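Local structure of serine repeat antigen 5 (Plasmodium falciparum, 6X42) at residues I190-A195 and D215-A220; Y160-S165 and S273-N278. The protein is a papain-family cysteine-protease homologue of the malaria parasite, a pseudo-zymogen that probably lacks ordinary proteolytic activity. All blocks are in the same frame, centred on the assembly; numbering follows the deposited sequence. Where two conformers were deposited one is given.

Interaction 1. Residues I190-A195 and D215-A220. With CA (calcium ion), chain C; EDO (1,2-ethanediol), chain F.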
# COMPACT_ATOMS: atom_id res chain seq x y z
N ILE A 190 -1.41 3.43 -0.74
CA ILE A 190 -1.42 2.35 -1.71
C ILE A 190 -1.00 2.95 -3.04
O ILE A 190 -1.46 4.04 -3.39
CB ILE A 190 -2.83 1.73 -1.80
CG1 ILE A 190 -3.32 1.25 -0.43
CG2 ILE A 190 -2.83 0.62 -2.85
CD1 ILE A 190 -4.84 1.05 -0.40
N ALA A 191 -0.13 2.27 -3.78
CA ALA A 191 0.26 2.73 -5.11
C ALA A 191 0.14 1.60 -6.10
O ALA A 191 0.41 0.44 -5.76
CB ALA A 191 1.70 3.29 -5.13
N TYR A 192 -0.22 1.91 -7.33
CA TYR A 192 -0.33 0.91 -8.41
C TYR A 192 0.83 1.09 -9.38
O TYR A 192 1.11 2.20 -9.70
CB TYR A 192 -1.67 0.95 -9.15
CG TYR A 192 -2.57 -0.15 -8.66
CD1 TYR A 192 -3.51 0.08 -7.68
CD2 TYR A 192 -2.40 -1.45 -9.11
CE1 TYR A 192 -4.30 -0.94 -7.19
CE2 TYR A 192 -3.19 -2.49 -8.62
CZ TYR A 192 -4.14 -2.23 -7.66
OH TYR A 192 -4.92 -3.24 -7.18
N ILE A 193 1.47 0.00 -9.74
CA ILE A 193 2.53 -0.06 -10.74
C ILE A 193 2.23 -1.22 -11.69
O ILE A 193 1.36 -2.06 -11.44
CB ILE A 193 3.93 -0.24 -10.10
CG1 ILE A 193 4.06 -1.58 -9.35
CG2 ILE A 193 4.21 0.92 -9.14
CD1 ILE A 193 5.50 -1.89 -8.94
N LYS A 194 2.97 -1.28 -12.79
CA LYS A 194 2.96 -2.46 -13.65
C LYS A 194 4.10 -3.37 -13.18
O LYS A 194 5.26 -2.95 -13.15
CB LYS A 194 3.08 -2.09 -15.13
CG LYS A 194 2.50 -3.17 -16.05
CD LYS A 194 2.40 -2.73 -17.49
CE LYS A 194 1.53 -3.66 -18.31
NZ LYS A 194 1.50 -3.23 -19.73
N ALA A 195 3.75 -4.60 -12.80
CA ALA A 195 4.72 -5.49 -12.17
C ALA A 195 5.94 -5.71 -13.06
O ALA A 195 7.07 -5.84 -12.56
CB ALA A 195 4.08 -6.84 -11.84
N ASP A 215 1.01 2.65 -19.68
CA ASP A 215 -0.31 3.25 -19.74
C ASP A 215 -1.21 2.71 -18.63
O ASP A 215 -2.13 3.40 -18.19
CB ASP A 215 -0.90 2.90 -21.11
CG ASP A 215 -2.04 3.77 -21.54
OD1 ASP A 215 -2.38 4.79 -20.88
OD2 ASP A 215 -2.57 3.43 -22.63
N THR A 216 -0.94 1.49 -18.17
CA THR A 216 -1.76 0.80 -17.20
C THR A 216 -0.88 0.26 -16.07
O THR A 216 0.35 0.32 -16.11
CB THR A 216 -2.56 -0.34 -17.82
OG1 THR A 216 -1.68 -1.35 -18.32
CG2 THR A 216 -3.43 0.16 -18.97
N ALA A 217 -1.55 -0.33 -15.08
CA ALA A 217 -0.91 -0.95 -13.92
C ALA A 217 -1.63 -2.24 -13.61
O ALA A 217 -2.74 -2.49 -14.08
CB ALA A 217 -0.92 -0.01 -12.71
N ASP A 218 -0.98 -3.08 -12.76
CA ASP A 218 -1.55 -4.39 -12.43
C ASP A 218 -1.09 -4.93 -11.09
O ASP A 218 -1.46 -6.06 -10.77
CB ASP A 218 -1.27 -5.41 -13.55
CG ASP A 218 0.22 -5.69 -13.74
OD1 ASP A 218 1.03 -5.21 -12.90
OD2 ASP A 218 0.57 -6.38 -14.71
N HIS A 219 -0.37 -4.16 -10.27
CA HIS A 219 0.24 -4.69 -9.06
C HIS A 219 0.26 -3.57 -8.04
O HIS A 219 0.73 -2.46 -8.34
CB HIS A 219 1.65 -5.20 -9.40
CG HIS A 219 2.38 -5.76 -8.23
ND1 HIS A 219 2.03 -6.95 -7.62
CD2 HIS A 219 3.47 -5.30 -7.57
CE1 HIS A 219 2.85 -7.15 -6.60
NE2 HIS A 219 3.72 -6.17 -6.55
N ALA A 220 -0.25 -3.86 -6.86
CA ALA A 220 -0.33 -2.89 -5.78
C ALA A 220 0.86 -3.02 -4.83
O ALA A 220 1.24 -4.12 -4.46
CB ALA A 220 -1.62 -3.05 -4.99
CA CA C . -3.52 5.16 -18.90
C1 EDO F . 0.90 -9.15 -11.29
O1 EDO F . -0.42 -8.60 -11.25
C2 EDO F . 0.96 -10.22 -12.36
O2 EDO F . -0.06 -11.18 -12.07
O HOH W 1 0.27 -0.86 -20.10
O HOH W 2 -4.78 4.71 -16.94
O HOH W 3 -5.15 6.57 -19.84
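The Y192 ring lies against A220, whose CB sits over one ring face, 4.1 Å from the centroid and displaced toward the CZ rim, a CH-pi contact. A217 CB, just before strand 219-230, meets Y192 CB at 3.8 Å, while the carbonyl carbon of D218 lies at the ring edge. On the opposite face of the sheet from Y192 and A220, I193 and H219 lie side by side and point the same way. The H219 CG is anti to its backbone N (chi1 180°), and the imidazole turns the edge at CD2 toward I193 CG1, 4.2 Å away; A195 CB closes on H219 CB.

The backbones form a classic beta bulge, D218 and H219 both facing I193. I193 O accepts from two amides, D218 N at 2.9 Å with the donor tilted 35° out of the carbonyl plane, and H219 N through a more bent bond. I193 N returns a nearly straight bond to H219 O. From within the bulge the D218 side chain turns to A195: with CG between its backbone N and carbonyl carbon (chi1 64°), OD1 takes A195 N on its syn lone pair at 2.8 Å. The extended K194 chain crosses T216, and a water joins K194 NZ to T216 OG1. At the far end D215 binds a calcium ion through O and OD1, with E166 and water among the other ligands.

H219 NE2 is hydrogen-bonded to N244 and its ring meets W246, while A220 N bonds to S53 OG. This is consistent with the histidine-asparagine pair of papain-like enzymes, with S53 probably at the position of their nucleophilic cysteine. The chemistry implies that H219 is set from both ends: the bulge bonds fix its backbone and N244 holds the far ring nitrogen.

Interaction 2. Residues Y160-S165 and S273-N278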
# COMPACT_ATOMS: atom_id res chain seq x y z
N TYR A 160 -12.70 5.75 -0.18
CA TYR A 160 -11.34 5.85 -0.66
C TYR A 160 -11.26 7.08 -1.53
O TYR A 160 -12.28 7.56 -2.05
CB TYR A 160 -10.93 4.60 -1.49
CG TYR A 160 -11.64 4.47 -2.82
CD1 TYR A 160 -11.08 5.00 -3.97
CD2 TYR A 160 -12.87 3.82 -2.93
CE1 TYR A 160 -11.73 4.90 -5.20
CE2 TYR A 160 -13.52 3.72 -4.17
CZ TYR A 160 -12.93 4.25 -5.29
OH TYR A 160 -13.55 4.16 -6.52
N THR A 161 -10.03 7.56 -1.73
CA THR A 161 -9.74 8.61 -2.69
C THR A 161 -8.56 8.15 -3.53
O THR A 161 -7.58 7.64 -2.97
CB THR A 161 -9.40 9.91 -1.96
OG1 THR A 161 -10.48 10.26 -1.08
CG2 THR A 161 -9.18 11.03 -2.96
N ALA A 162 -8.67 8.28 -4.84
CA ALA A 162 -7.64 7.83 -5.77
C ALA A 162 -7.17 8.98 -6.63
O ALA A 162 -7.96 9.83 -7.04
CB ALA A 162 -8.15 6.71 -6.68
N TYR A 163 -5.86 9.02 -6.91
CA TYR A 163 -5.24 10.02 -7.77
C TYR A 163 -4.39 9.31 -8.81
O TYR A 163 -3.68 8.35 -8.48
CB TYR A 163 -4.33 10.94 -6.95
CG TYR A 163 -5.00 11.65 -5.79
CD1 TYR A 163 -5.01 11.09 -4.53
CD2 TYR A 163 -5.60 12.88 -5.96
CE1 TYR A 163 -5.61 11.71 -3.46
CE2 TYR A 163 -6.22 13.53 -4.89
CZ TYR A 163 -6.21 12.92 -3.64
OH TYR A 163 -6.80 13.55 -2.55
N GLU A 164 -4.43 9.78 -10.05
CA GLU A 164 -3.70 9.17 -11.16
C GLU A 164 -2.61 10.11 -11.65
O GLU A 164 -2.87 11.29 -11.89
CB GLU A 164 -4.61 8.84 -12.33
CG GLU A 164 -5.65 7.80 -11.99
CD GLU A 164 -6.84 8.36 -11.28
OE1 GLU A 164 -7.35 9.40 -11.74
OE2 GLU A 164 -7.30 7.74 -10.27
N SER A 165 -1.39 9.59 -11.82
CA SER A 165 -0.31 10.45 -12.29
C SER A 165 -0.60 11.03 -13.68
O SER A 165 -0.18 12.15 -13.99
CB SER A 165 1.00 9.68 -12.27
OG SER A 165 0.96 8.56 -13.13
N SER A 273 -0.87 5.38 -10.07
CA SER A 273 -1.94 5.93 -9.27
C SER A 273 -1.67 5.60 -7.81
O SER A 273 -0.90 4.69 -7.49
CB SER A 273 -3.30 5.38 -9.73
OG SER A 273 -3.30 3.98 -9.84
N VAL A 274 -2.33 6.35 -6.94
CA VAL A 274 -2.32 6.08 -5.51
C VAL A 274 -3.74 6.08 -4.98
O VAL A 274 -4.62 6.76 -5.51
CB VAL A 274 -1.44 7.09 -4.74
CG1 VAL A 274 0.04 7.00 -5.15
CG2 VAL A 274 -1.91 8.50 -4.89
N VAL A 275 -3.94 5.34 -3.89
CA VAL A 275 -5.21 5.24 -3.20
C VAL A 275 -4.98 5.43 -1.71
O VAL A 275 -4.02 4.89 -1.13
CB VAL A 275 -5.91 3.89 -3.47
CG1 VAL A 275 -7.24 3.79 -2.74
CG2 VAL A 275 -6.11 3.67 -4.94
N ILE A 276 -5.87 6.20 -1.08
CA ILE A 276 -5.91 6.36 0.37
C ILE A 276 -7.29 5.94 0.87
O ILE A 276 -8.30 6.09 0.17
CB ILE A 276 -5.55 7.77 0.87
CG1 ILE A 276 -6.55 8.79 0.39
CG2 ILE A 276 -4.16 8.15 0.39
CD1 ILE A 276 -6.38 10.14 1.06
N PHE A 277 -7.31 5.36 2.07
CA PHE A 277 -8.55 4.98 2.73
C PHE A 277 -8.96 6.06 3.71
O PHE A 277 -8.12 6.58 4.46
CB PHE A 277 -8.38 3.65 3.45
CG PHE A 277 -8.24 2.44 2.54
CD1 PHE A 277 -8.65 2.45 1.21
CD2 PHE A 277 -7.73 1.25 3.05
CE1 PHE A 277 -8.53 1.31 0.43
CE2 PHE A 277 -7.62 0.11 2.26
CZ PHE A 277 -8.03 0.14 0.97
N ASN A 278 -10.24 6.37 3.72
CA ASN A 278 -10.80 7.39 4.61
C ASN A 278 -11.55 6.67 5.73
O ASN A 278 -12.67 6.19 5.52
CB ASN A 278 -11.70 8.30 3.80
CG ASN A 278 -10.98 8.94 2.63
OD1 ASN A 278 -9.87 9.44 2.78
ND2 ASN A 278 -11.59 8.90 1.46
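T161 and Y163 pair with I276 and V274 in a regular antiparallel beta arrangement, part of the sheet domain of the papain fold. Both pairs are hydrogen-bonded, with four N-H to O=C bonds of 2.9 to 3.0 Å between their backbones, and the strand axes run 166° apart in direction.

The tight part is where side chains of both strands meet under the helices. V274 CG2 meets Y163 CB at 4.0 Å, and I276 CG1 lies 3.9 Å from T161 CB, with helix 172-186 packed over this face. On the reverse face V275 CG1, anti to its backbone N (chi1 180°), comes to 4.0 Å from Y160 CB, which also stands at the edge of the F277 ring; F277 itself fits among helices 53-68 and 99-109.

Contacts are sparser at A162, which offers a lone methyl to V275 CG2, and at E164, which touches S273 CB through CG alone. Strand 273-277 is buried throughout, whereas strand 160-164 remains partly exposed. Past the strand end, the N278 side chain crosses T161 at about a right angle, and ND2 gives T161 OG1 a 3.1 Å bond lying 4° from the amide plane.

The two interactions have centres 12 Å apart and belong to one sheet, in which strand 189-193 of interaction 1 lies beside strand 273-280 of interaction 2. Four strands follow in the order 160-164, 273-280, 189-193, 219-230 within a larger mixed sheet, all neighbours antiparallel. Along the chain, 190-195 and 215-220 both fall between 160-165 and 273-278. Probable hydrogen bonds I190 O to V275 N and Y192 N to S273 O join them, with I190 CD1 packed on F277 CZ. Helix 53-68 packs on I190, I276 and F277 as well as on H219 and A220, so it spans three adjacent strands, 273-280, 189-193 and 219-230, and joins them to the H219 site.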